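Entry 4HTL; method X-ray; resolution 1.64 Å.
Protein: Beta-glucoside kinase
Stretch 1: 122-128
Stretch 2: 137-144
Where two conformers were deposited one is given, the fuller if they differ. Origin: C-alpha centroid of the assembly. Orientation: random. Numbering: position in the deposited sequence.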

# COMPACT_ATOMS: atom_id res chain seq x y z
N ASP A 122 -10.83 17.62 2.11
CA ASP A 122 -9.71 18.37 1.58
C ASP A 122 -8.41 17.59 1.59
O ASP A 122 -7.33 18.19 1.57
CB ASP A 122 -9.65 19.68 2.32
CG ASP A 122 -10.93 20.50 2.11
OD1 ASP A 122 -11.21 20.86 0.95
OD2 ASP A 122 -11.70 20.72 3.08
N LEU A 123 -8.52 16.26 1.63
CA LEU A 123 -7.36 15.39 1.68
C LEU A 123 -7.11 14.66 0.38
O LEU A 123 -8.03 14.09 -0.20
CB LEU A 123 -7.54 14.36 2.76
CG LEU A 123 -7.78 14.89 4.17
CD1 LEU A 123 -7.84 13.72 5.16
CD2 LEU A 123 -6.71 15.90 4.61
N ASP A 124 -5.86 14.65 -0.06
CA ASP A 124 -5.46 13.86 -1.24
C ASP A 124 -4.87 12.48 -0.94
O ASP A 124 -4.80 11.66 -1.84
CB ASP A 124 -4.46 14.64 -2.06
CG ASP A 124 -5.09 15.78 -2.84
OD1 ASP A 124 -6.33 15.86 -3.05
OD2 ASP A 124 -4.31 16.61 -3.25
N ASP A 125 -4.48 12.22 0.29
CA ASP A 125 -3.83 10.95 0.62
C ASP A 125 -4.30 10.52 2.00
O ASP A 125 -3.85 11.06 3.01
CB ASP A 125 -2.30 11.10 0.63
CG ASP A 125 -1.73 11.36 -0.74
OD1 ASP A 125 -1.57 12.57 -1.07
OD2 ASP A 125 -1.56 10.38 -1.51
N PHE A 126 -5.34 9.67 2.03
CA PHE A 126 -5.82 9.11 3.29
C PHE A 126 -6.31 7.70 3.08
O PHE A 126 -6.55 7.28 1.95
CB PHE A 126 -6.91 9.97 3.92
CG PHE A 126 -8.25 9.96 3.23
CD1 PHE A 126 -8.53 10.84 2.16
CD2 PHE A 126 -9.26 9.15 3.67
CE1 PHE A 126 -9.76 10.88 1.60
CE2 PHE A 126 -10.50 9.17 3.10
CZ PHE A 126 -10.76 10.07 2.07
N LEU A 127 -6.35 6.95 4.17
CA LEU A 127 -6.85 5.61 4.16
C LEU A 127 -8.05 5.49 5.12
O LEU A 127 -8.17 6.21 6.09
CB LEU A 127 -5.80 4.62 4.60
CG LEU A 127 -4.40 4.71 3.95
CD1 LEU A 127 -3.41 3.73 4.60
CD2 LEU A 127 -4.55 4.43 2.43
N CYS A 128 -8.89 4.53 4.81
CA CYS A 128 -9.93 4.07 5.73
C CYS A 128 -9.69 2.59 6.12
O CYS A 128 -9.57 1.69 5.26
CB CYS A 128 -11.25 4.19 5.12
SG CYS A 128 -11.78 5.90 4.83
N GLY A 137 -10.60 -2.14 4.00
CA GLY A 137 -9.72 -1.09 3.62
C GLY A 137 -10.23 -0.34 2.43
O GLY A 137 -10.80 -0.92 1.50
N GLY A 138 -9.94 0.96 2.44
CA GLY A 138 -10.03 1.83 1.25
C GLY A 138 -8.81 2.76 1.18
O GLY A 138 -8.26 3.23 2.20
N ILE A 139 -8.39 3.06 -0.04
CA ILE A 139 -7.19 3.86 -0.32
C ILE A 139 -7.55 5.07 -1.18
O ILE A 139 -8.08 4.91 -2.28
CB ILE A 139 -6.15 3.05 -1.13
CG1 ILE A 139 -5.76 1.77 -0.39
CG2 ILE A 139 -4.91 3.90 -1.47
CD1 ILE A 139 -5.24 0.66 -1.30
N PHE A 140 -7.13 6.24 -0.71
CA PHE A 140 -7.23 7.50 -1.49
C PHE A 140 -5.77 8.01 -1.60
O PHE A 140 -5.13 8.32 -0.59
CB PHE A 140 -8.14 8.48 -0.78
CG PHE A 140 -8.79 9.49 -1.68
CD1 PHE A 140 -9.82 9.10 -2.53
CD2 PHE A 140 -8.46 10.83 -1.62
CE1 PHE A 140 -10.44 10.02 -3.35
CE2 PHE A 140 -9.11 11.75 -2.43
CZ PHE A 140 -10.11 11.35 -3.27
N SER A 141 -5.26 8.01 -2.83
CA SER A 141 -3.88 8.47 -3.13
C SER A 141 -3.95 9.46 -4.29
O SER A 141 -4.65 9.23 -5.27
CB SER A 141 -2.97 7.35 -3.48
OG SER A 141 -2.78 6.40 -2.46
N ASN A 142 -3.17 10.51 -4.21
CA ASN A 142 -3.18 11.53 -5.26
C ASN A 142 -4.56 12.04 -5.64
O ASN A 142 -4.81 12.37 -6.82
CB ASN A 142 -2.59 11.03 -6.54
CG ASN A 142 -1.12 10.81 -6.46
OD1 ASN A 142 -0.40 11.61 -5.88
ND2 ASN A 142 -0.65 9.73 -7.07
N GLY A 143 -5.42 12.15 -4.65
CA GLY A 143 -6.74 12.75 -4.84
C GLY A 143 -7.72 11.85 -5.56
O GLY A 143 -8.75 12.33 -6.01
N GLU A 144 -7.45 10.53 -5.60
CA GLU A 144 -8.25 9.53 -6.32
C GLU A 144 -8.35 8.23 -5.54
O GLU A 144 -7.38 7.84 -4.91
CB GLU A 144 -7.53 9.15 -7.61
CG GLU A 144 -7.80 9.99 -8.82
CD GLU A 144 -7.19 9.32 -10.02
OE1 GLU A 144 -7.83 8.37 -10.54
OE2 GLU A 144 -6.06 9.70 -10.37
O HOH W 1 -1.14 7.78 -0.63
O HOH W 2 0.48 10.36 -3.33
O HOH W 3 -0.71 13.56 -3.26

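Strands 126-128 and 137-141 run antiparallel, and backbone hydrogen bonds hold them together in two reciprocal pairs. Phe126 N donates to Phe140 O (3.0 Å), and Phe140 N donates to Phe126 O (2.9 Å). Two residues on, Cys128 N donates to Gly138 O (3.0 Å) and Gly138 N to Cys128 O (2.9 Å). Leu127 and Ile139 lie between these pairs as a non-hydrogen-bonded bridge, so their amides make no bond across the contact. Leu127 CA makes a CA-H...O contact with Gly138 O (CA to O 3.4 Å). Phe140 O likewise receives a CA-H...O contact from Asp125 CA (3.2 Å).

At the end of strand 137-141, Ser141 to Glu144 form a type I' turn, closed by Ser141 N to Glu144 O (3.0 Å) and Glu144 N to Ser141 O (3.1 Å). The two inner amides of the turn are satisfied by the other stretch. Gly143 N donates to Asp124 O (2.9 Å), and Asn142 N donates to the carboxylate atom Asp125 OD2 (3.1 Å). Water 1 donates to Asp125 OD2 (2.8 Å) and accepts from Ser141 OG (2.8 Å), which bridges the two side chains.

The Phe126 and Phe140 side chains share one sheet face. Phe140 CB sits over the Phe126 ring, 4.0 Å from its centroid.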